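Local coordinates for endo-1,4-beta-xylanase (Bacteroides thetaiotaomicron VPI-5482, PDB 3KST), which probably hydrolyses O-glycosidic bonds in xylan-type polysaccharides, as a calcium-binding member of glycosyl hydrolase family 43, at residues 243-255 / 262-274. Sequence-based numbering, arbitrary orientation. Where two conformers were deposited one is given.
Sequences ATGLVGTGHGAPF and WKYIFHAHWSAAE. With CA (calcium ion), chain C.
The Phe255 ring lies across Lys263, and its edge meets Ile265, on one face of a two-stranded hairpin. Its chi1 of 62° sets CG between the backbone N and the carbonyl carbon and swings the ring over to the partner strand, where Lys263 CB sits above one ring face, 3.9 Å from the centroid, and Phe255 CE1 reaches Ile265 CB at 3.8 Å. Val29 of strand 27-32 packs against both Phe255 and Ile265. On the other face, Tyr264 lies side by side with Pro254, and the phenol ring passes over the opposite backbone with Ala253 N above one of its faces. With an alanine here instead of Tyr264, the peptide between Gly252 and Ala253 would probably lose its aromatic cover and Pro254 CD its ring neighbour. Strands 250-256 and 262-268 form an antiparallel hairpin in the five-bladed beta-propeller characteristic of family 43, and they illustrate how a beta bulge, here a one-residue register shift between Gly250 and Ala253, can release one residue from the regular pairing, in this case the calcium ligand His251. Beyond the bulge, His267, on the same face as Phe255, lays its ring over Gly250 O, which stands 3.2 Å above the ring plane while accepting a hydrogen bond from His267 N in its carbonyl plane. The ring's ND1 is hydrogen-bonded to Asp26 N, and its NE2 shares water 2 with Gly248 O. Further out, Gly248 CA rests over the centre of the His269 ring, a CH-pi contact 3.8 Å from the centroid, and His269 N donates a hydrogen bond to Val247 O at 2.9 Å. At the bulge the His251 imidazole leads off from the hairpin, beside Asp26, the predicted proton acceptor, and binds calcium through NE2 at 2.6 Å; five waters and Glu83 complete the site, and one of them, water 4, donates to Gly252 O.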
ATOM      1  N   ALA A 243     -14.211   3.884  17.893  1.00 16.54           N
ATOM      2  CA  ALA A 243     -14.249   5.232  18.501  1.00 16.66           C
ATOM      3  C   ALA A 243     -14.650   6.373  17.528  1.00 16.49           C
ATOM      4  O   ALA A 243     -15.499   7.223  17.854  1.00 16.28           O
ATOM      5  CB  ALA A 243     -12.921   5.532  19.207  1.00 17.21           C
ATOM      6  N   THR A 244     -14.091   6.339  16.317  1.00 15.35           N
ATOM      7  CA  THR A 244     -14.328   7.362  15.294  0.50 15.78           C
ATOM      8  C   THR A 244     -15.545   7.032  14.400  1.00 15.26           C
ATOM      9  O   THR A 244     -16.125   7.920  13.766  1.00 16.12           O
ATOM     10  CB  THR A 244     -13.046   7.530  14.418  0.50 15.77           C
ATOM     11  OG1 THR A 244     -11.874   7.601  15.252  0.50 16.97           O
ATOM     12  CG2 THR A 244     -13.124   8.775  13.568  0.50 15.33           C
ATOM     13  N   GLY A 245     -15.902   5.750  14.325  1.00 14.86           N
ATOM     14  CA  GLY A 245     -16.990   5.307  13.464  1.00 14.87           C
ATOM     15  C   GLY A 245     -16.562   5.303  11.993  1.00 14.41           C
ATOM     16  O   GLY A 245     -17.428   5.307  11.117  1.00 14.30           O
ATOM     17  N   LEU A 246     -15.241   5.286  11.725  1.00 13.65           N
ATOM     18  CA  LEU A 246     -14.749   5.200  10.338  1.00 12.59           C
ATOM     19  C   LEU A 246     -15.086   3.802   9.838  1.00 11.75           C
ATOM     20  O   LEU A 246     -15.002   2.854  10.617  1.00 12.87           O
ATOM     21  CB  LEU A 246     -13.239   5.446  10.214  1.00 12.85           C
ATOM     22  CG  LEU A 246     -12.815   6.887  10.559  1.00 11.02           C
ATOM     23  CD1 LEU A 246     -11.312   6.982  10.700  1.00 14.90           C
ATOM     24  CD2 LEU A 246     -13.361   7.911   9.555  1.00 12.58           C
ATOM     25  N   VAL A 247     -15.569   3.725   8.602  1.00 10.95           N
ATOM     26  CA  VAL A 247     -15.923   2.441   7.933  1.00 10.81           C
ATOM     27  C   VAL A 247     -15.217   2.375   6.578  1.00 10.63           C
ATOM     28  O   VAL A 247     -14.631   3.371   6.139  1.00 12.34           O
ATOM     29  CB  VAL A 247     -17.441   2.253   7.748  1.00 10.59           C
ATOM     30  CG1 VAL A 247     -18.160   2.263   9.137  1.00 10.98           C
ATOM     31  CG2 VAL A 247     -18.039   3.277   6.767  1.00 12.72           C
ATOM     32  N   GLY A 248     -15.282   1.221   5.910  1.00  9.91           N
ATOM     33  CA  GLY A 248     -14.540   1.028   4.651  1.00  9.51           C
ATOM     34  C   GLY A 248     -13.024   1.147   4.851  1.00  9.30           C
ATOM     35  O   GLY A 248     -12.320   1.660   3.968  1.00  8.87           O
ATOM     36  N   THR A 249     -12.529   0.661   6.006  1.00  8.67           N
ATOM     37  CA  THR A 249     -11.142   0.765   6.427  1.00  9.22           C
ATOM     38  C   THR A 249     -10.223  -0.266   5.791  1.00  9.76           C
ATOM     39  O   THR A 249     -10.340  -1.458   6.058  1.00  9.78           O
ATOM     40  CB  THR A 249     -10.966   0.701   7.969  1.00  9.94           C
ATOM     41  OG1 THR A 249     -11.394  -0.575   8.453  1.00 10.56           O
ATOM     42  CG2 THR A 249     -11.711   1.869   8.665  1.00  8.75           C
ATOM     43  N   GLY A 250      -9.307   0.198   4.945  1.00  9.25           N
ATOM     44  CA  GLY A 250      -8.385  -0.733   4.289  1.00  9.46           C
ATOM     45  C   GLY A 250      -7.342  -0.134   3.388  1.00  9.22           C
ATOM     46  O   GLY A 250      -7.119   1.092   3.406  1.00  8.26           O
ATOM     47  N   HIS A 251      -6.705  -1.036   2.620  1.00  8.20           N
ATOM     48  CA  HIS A 251      -5.556  -0.782   1.734  1.00  8.76           C
ATOM     49  C   HIS A 251      -4.586   0.145   2.392  1.00  8.24           C
ATOM     50  O   HIS A 251      -4.477   1.331   2.044  1.00  8.80           O
ATOM     51  CB  HIS A 251      -5.910  -0.295   0.325  1.00  8.31           C
ATOM     52  CG  HIS A 251      -4.770  -0.421  -0.641  1.00  9.70           C
ATOM     53  ND1 HIS A 251      -4.950  -0.872  -1.925  1.00  7.69           N
ATOM     54  CD2 HIS A 251      -3.432  -0.267  -0.481  1.00 10.96           C
ATOM     55  CE1 HIS A 251      -3.777  -0.920  -2.539  1.00 13.49           C
ATOM     56  NE2 HIS A 251      -2.836  -0.580  -1.679  1.00 11.49           N
ATOM     57  N   GLY A 252      -3.853  -0.412   3.339  1.00  9.10           N
ATOM     58  CA  GLY A 252      -2.899   0.363   4.111  1.00  9.38           C
ATOM     59  C   GLY A 252      -1.476  -0.095   3.970  1.00  9.80           C
ATOM     60  O   GLY A 252      -1.148  -0.909   3.108  1.00 10.19           O
ATOM     61  N   ALA A 253      -0.640   0.406   4.868  1.00  9.58           N
ATOM     62  CA  ALA A 253       0.783   0.071   4.870  1.00 10.02           C
ATOM     63  C   ALA A 253       1.381   0.259   6.265  1.00 10.53           C
ATOM     64  O   ALA A 253       1.025   1.263   6.951  1.00  9.78           O
ATOM     65  CB  ALA A 253       1.514   0.936   3.864  1.00 10.12           C
ATOM     66  N   PRO A 254       2.242  -0.694   6.710  1.00 10.58           N
ATOM     67  CA  PRO A 254       2.935  -0.513   7.985  1.00 10.89           C
ATOM     68  C   PRO A 254       4.192   0.326   7.798  1.00 11.35           C
ATOM     69  O   PRO A 254       4.823   0.253   6.739  1.00 12.15           O
ATOM     70  CB  PRO A 254       3.290  -1.941   8.419  1.00 11.38           C
ATOM     71  CG  PRO A 254       2.939  -2.847   7.284  1.00 11.46           C
ATOM     72  CD  PRO A 254       2.530  -2.023   6.127  1.00 10.57           C
ATOM     73  N   PHE A 255       4.586   1.098   8.816  1.00 11.36           N
ATOM     74  CA  PHE A 255       5.845   1.871   8.744  1.00 11.96           C
ATOM     75  C   PHE A 255       6.398   2.198  10.125  1.00 12.48           C
ATOM     76  O   PHE A 255       5.625   2.286  11.090  1.00 11.21           O
ATOM     77  CB  PHE A 255       5.665   3.162   7.936  1.00 12.24           C
ATOM     78  CG  PHE A 255       4.655   4.120   8.532  1.00 10.99           C
ATOM     79  CD1 PHE A 255       3.291   3.976   8.262  1.00 12.23           C
ATOM     80  CD2 PHE A 255       5.065   5.170   9.371  1.00 10.54           C
ATOM     81  CE1 PHE A 255       2.339   4.868   8.831  1.00 10.97           C
ATOM     82  CE2 PHE A 255       4.126   6.062   9.949  1.00  7.78           C
ATOM     83  CZ  PHE A 255       2.761   5.914   9.666  1.00 11.62           C
ATOM     84  N   TRP A 262       5.887   1.413  15.568  1.00 17.14           N
ATOM     85  CA  TRP A 262       5.256   1.279  14.256  1.00 15.75           C
ATOM     86  C   TRP A 262       3.822   1.788  14.221  1.00 14.83           C
ATOM     87  O   TRP A 262       3.110   1.840  15.222  1.00 14.57           O
ATOM     88  CB  TRP A 262       5.289  -0.171  13.769  1.00 16.03           C
ATOM     89  CG  TRP A 262       6.633  -0.699  13.423  1.00 17.35           C
ATOM     90  CD1 TRP A 262       7.626  -1.042  14.290  1.00 17.57           C
ATOM     91  CD2 TRP A 262       7.124  -1.012  12.110  1.00 17.49           C
ATOM     92  NE1 TRP A 262       8.720  -1.526  13.602  1.00 18.47           N
ATOM     93  CE2 TRP A 262       8.440  -1.518  12.264  1.00 18.48           C
ATOM     94  CE3 TRP A 262       6.587  -0.908  10.820  1.00 15.79           C
ATOM     95  CZ2 TRP A 262       9.235  -1.904  11.172  1.00 17.99           C
ATOM     96  CZ3 TRP A 262       7.388  -1.299   9.718  1.00 14.55           C
ATOM     97  CH2 TRP A 262       8.691  -1.795   9.914  1.00 15.16           C
ATOM     98  N   LYS A 263       3.409   2.142  13.013  1.00 14.60           N
ATOM     99  CA  LYS A 263       2.084   2.689  12.763  1.00 13.84           C
ATOM    100  C   LYS A 263       1.600   2.035  11.498  1.00 12.82           C
ATOM    101  O   LYS A 263       2.429   1.493  10.733  1.00 12.79           O
ATOM    102  CB  LYS A 263       2.189   4.188  12.545  1.00 14.31           C
ATOM    103  CG  LYS A 263       2.544   5.001  13.800  1.00 16.53           C
ATOM    104  CD  LYS A 263       1.390   5.113  14.761  1.00 19.15           C
ATOM    105  CE  LYS A 263       1.546   6.279  15.743  1.00 20.69           C
ATOM    106  NZ  LYS A 263       2.639   6.038  16.685  1.00 23.71           N
ATOM    107  N   TYR A 264       0.290   2.093  11.291  1.00 11.38           N
ATOM    108  CA  TYR A 264      -0.350   1.531  10.086  1.00 10.52           C
ATOM    109  C   TYR A 264      -1.253   2.612   9.475  1.00 10.72           C
ATOM    110  O   TYR A 264      -2.221   3.043  10.130  1.00 11.21           O
ATOM    111  CB  TYR A 264      -1.139   0.262  10.450  1.00  9.90           C
ATOM    112  CG  TYR A 264      -1.640  -0.491   9.248  1.00  9.98           C
ATOM    113  CD1 TYR A 264      -0.812  -1.388   8.578  1.00  8.69           C
ATOM    114  CD2 TYR A 264      -2.927  -0.274   8.726  1.00  8.37           C
ATOM    115  CE1 TYR A 264      -1.249  -2.075   7.434  1.00  7.25           C
ATOM    116  CE2 TYR A 264      -3.375  -0.981   7.575  1.00  9.17           C
ATOM    117  CZ  TYR A 264      -2.528  -1.876   6.937  1.00  9.64           C
ATOM    118  OH  TYR A 264      -2.921  -2.566   5.799  1.00  9.69           O
ATOM    119  N   ILE A 265      -0.918   3.080   8.266  1.00 10.40           N
ATOM    120  CA  ILE A 265      -1.721   4.107   7.582  1.00 10.66           C
ATOM    121  C   ILE A 265      -2.764   3.368   6.751  1.00 10.94           C
ATOM    122  O   ILE A 265      -2.459   2.320   6.179  1.00 11.09           O
ATOM    123  CB  ILE A 265      -0.853   5.091   6.738  1.00 11.65           C
ATOM    124  CG1 ILE A 265      -1.686   6.266   6.227  1.00  9.52           C
ATOM    125  CG2 ILE A 265      -0.119   4.397   5.588  1.00 10.03           C
ATOM    126  CD1 ILE A 265      -0.796   7.350   5.570  1.00 11.10           C
ATOM    127  N   PHE A 266      -3.972   3.903   6.672  1.00 10.96           N
ATOM    128  CA  PHE A 266      -5.057   3.267   5.921  1.00 10.36           C
ATOM    129  C   PHE A 266      -6.103   4.307   5.543  1.00  9.71           C
ATOM    130  O   PHE A 266      -6.112   5.386   6.114  1.00  9.84           O
ATOM    131  CB  PHE A 266      -5.734   2.145   6.745  1.00 11.06           C
ATOM    132  CG  PHE A 266      -6.366   2.629   8.030  1.00 12.60           C
ATOM    133  CD1 PHE A 266      -5.598   2.767   9.181  1.00 12.99           C
ATOM    134  CD2 PHE A 266      -7.714   2.994   8.073  1.00 12.69           C
ATOM    135  CE1 PHE A 266      -6.163   3.247  10.372  1.00 14.92           C
ATOM    136  CE2 PHE A 266      -8.317   3.464   9.263  1.00 14.64           C
ATOM    137  CZ  PHE A 266      -7.527   3.587  10.427  1.00 14.17           C
ATOM    138  N   HIS A 267      -6.947   3.964   4.578  1.00  9.18           N
ATOM    139  CA  HIS A 267      -8.054   4.825   4.176  1.00  9.50           C
ATOM    140  C   HIS A 267      -9.367   4.367   4.802  1.00  9.63           C
ATOM    141  O   HIS A 267      -9.485   3.269   5.366  1.00  9.66           O
ATOM    142  CB  HIS A 267      -8.178   4.968   2.651  1.00 10.14           C
ATOM    143  CG  HIS A 267      -8.715   3.762   1.955  1.00 10.57           C
ATOM    144  ND1 HIS A 267      -8.007   3.106   0.972  1.00 11.34           N
ATOM    145  CD2 HIS A 267      -9.884   3.088   2.087  1.00  9.19           C
ATOM    146  CE1 HIS A 267      -8.721   2.089   0.524  1.00 10.82           C
ATOM    147  NE2 HIS A 267      -9.858   2.049   1.194  1.00 12.30           N
ATOM    148  N   ALA A 268     -10.371   5.216   4.665  1.00  9.50           N
ATOM    149  CA  ALA A 268     -11.730   4.907   5.077  1.00  9.27           C
ATOM    150  C   ALA A 268     -12.668   5.703   4.172  1.00  9.27           C
ATOM    151  O   ALA A 268     -12.232   6.644   3.504  1.00  8.73           O
ATOM    152  CB  ALA A 268     -11.922   5.288   6.516  1.00 10.19           C
ATOM    153  N   HIS A 269     -13.938   5.316   4.123  1.00  9.02           N
ATOM    154  CA  HIS A 269     -14.933   6.100   3.393  1.00  9.93           C
ATOM    155  C   HIS A 269     -15.006   7.532   3.940  1.00 10.04           C
ATOM    156  O   HIS A 269     -14.570   7.796   5.089  1.00  9.95           O
ATOM    157  CB  HIS A 269     -16.332   5.475   3.466  1.00  9.40           C
ATOM    158  CG  HIS A 269     -16.450   4.157   2.774  1.00 11.58           C
ATOM    159  ND1 HIS A 269     -17.455   3.256   3.052  1.00 13.59           N
ATOM    160  CD2 HIS A 269     -15.664   3.568   1.839  1.00 13.97           C
ATOM    161  CE1 HIS A 269     -17.304   2.184   2.293  1.00 12.85           C
ATOM    162  NE2 HIS A 269     -16.220   2.345   1.548  1.00 12.98           N
ATOM    163  N   TRP A 270     -15.477   8.446   3.091  1.00 10.51           N
ATOM    164  CA  TRP A 270     -15.680   9.841   3.485  1.00 10.95           C
ATOM    165  C   TRP A 270     -16.515   9.934   4.769  1.00 11.84           C
ATOM    166  O   TRP A 270     -16.183  10.695   5.669  1.00 12.45           O
ATOM    167  CB  TRP A 270     -16.316  10.637   2.355  1.00 11.43           C
ATOM    168  CG  TRP A 270     -16.694  11.983   2.752  1.00 11.88           C
ATOM    169  CD1 TRP A 270     -17.952  12.421   2.982  1.00 12.07           C
ATOM    170  CD2 TRP A 270     -15.817  13.075   3.080  1.00 11.62           C
ATOM    171  NE1 TRP A 270     -17.933  13.722   3.387  1.00 13.75           N
ATOM    172  CE2 TRP A 270     -16.635  14.149   3.467  1.00 12.49           C
ATOM    173  CE3 TRP A 270     -14.424  13.255   3.062  1.00 14.09           C
ATOM    174  CZ2 TRP A 270     -16.115  15.394   3.851  1.00 11.33           C
ATOM    175  CZ3 TRP A 270     -13.910  14.477   3.446  1.00 12.86           C
ATOM    176  CH2 TRP A 270     -14.772  15.545   3.822  1.00 11.97           C
ATOM    177  N   SER A 271     -17.541   9.103   4.868  1.00 13.04           N
ATOM    178  CA  SER A 271     -18.438   9.068   6.032  1.00 13.97           C
ATOM    179  C   SER A 271     -19.326   7.842   5.880  1.00 15.32           C
ATOM    180  O   SER A 271     -19.234   7.153   4.866  1.00 14.95           O
ATOM    181  CB  SER A 271     -19.333  10.312   6.000  1.00 13.85           C
ATOM    182  OG  SER A 271     -20.138  10.271   4.837  1.00 15.20           O
ATOM    183  N   ALA A 272     -20.211   7.589   6.852  1.00 16.49           N
ATOM    184  CA  ALA A 272     -21.187   6.488   6.753  1.00 17.40           C
ATOM    185  C   ALA A 272     -22.172   6.620   5.564  1.00 17.31           C
ATOM    186  O   ALA A 272     -22.652   5.598   5.055  1.00 17.56           O
ATOM    187  CB  ALA A 272     -21.990   6.345   8.071  1.00 17.63           C
ATOM    188  N   ALA A 273     -22.463   7.858   5.128  1.00 17.86           N
ATOM    189  CA  ALA A 273     -23.402   8.140   4.014  1.00 18.17           C
ATOM    190  C   ALA A 273     -22.804   8.102   2.599  1.00 18.15           C
ATOM    191  O   ALA A 273     -23.486   7.733   1.636  1.00 18.91           O
ATOM    192  CB  ALA A 273     -24.070   9.512   4.241  1.00 18.21           C
ATOM    193  N   GLU A 274     -21.528   8.456   2.486  1.00 17.39           N
ATOM    194  CA  GLU A 274     -20.863   8.655   1.208  1.00 17.81           C
ATOM    195  C   GLU A 274     -19.482   7.975   1.201  1.00 16.34           C
ATOM    196  O   GLU A 274     -18.720   8.135   2.144  1.00 15.70           O
ATOM    197  CB  GLU A 274     -20.743  10.178   1.061  1.00 18.40           C
ATOM    198  CG  GLU A 274     -19.976  10.718  -0.129  1.00 22.04           C
ATOM    199  CD  GLU A 274     -20.590  10.428  -1.492  1.00 24.60           C
ATOM    200  OE1 GLU A 274     -21.823  10.152  -1.558  1.00 24.62           O
ATOM    201  OE2 GLU A 274     -19.815  10.505  -2.496  1.00 24.10           O
TER
HETATM  202 CA    CA C 400      -0.247  -0.670  -1.285  1.00  9.11          CA
HETATM  203  O   HOH W   1     -15.716   6.144   7.281  1.00 12.18           O
HETATM  204  O   HOH W   2     -12.608   1.685   1.343  1.00 10.86           O
HETATM  205  O   HOH W   3      -1.495  -4.065   4.018  1.00 12.12           O
HETATM  206  O   HOH W   4      -0.426   0.663   0.786  1.00 11.41           O
HETATM  207  O   HOH W   5      -0.825  -2.169   0.755  1.00  6.95           O
HETATM  208  O   HOH W   6      -0.478   1.720  -2.151  1.00 11.40           O
HETATM  209  O   HOH W   7       0.202  -0.752  -3.734  1.00  9.64           O
HETATM  210  O   HOH W   8      -0.453  -3.103  -2.059  1.00  6.98           O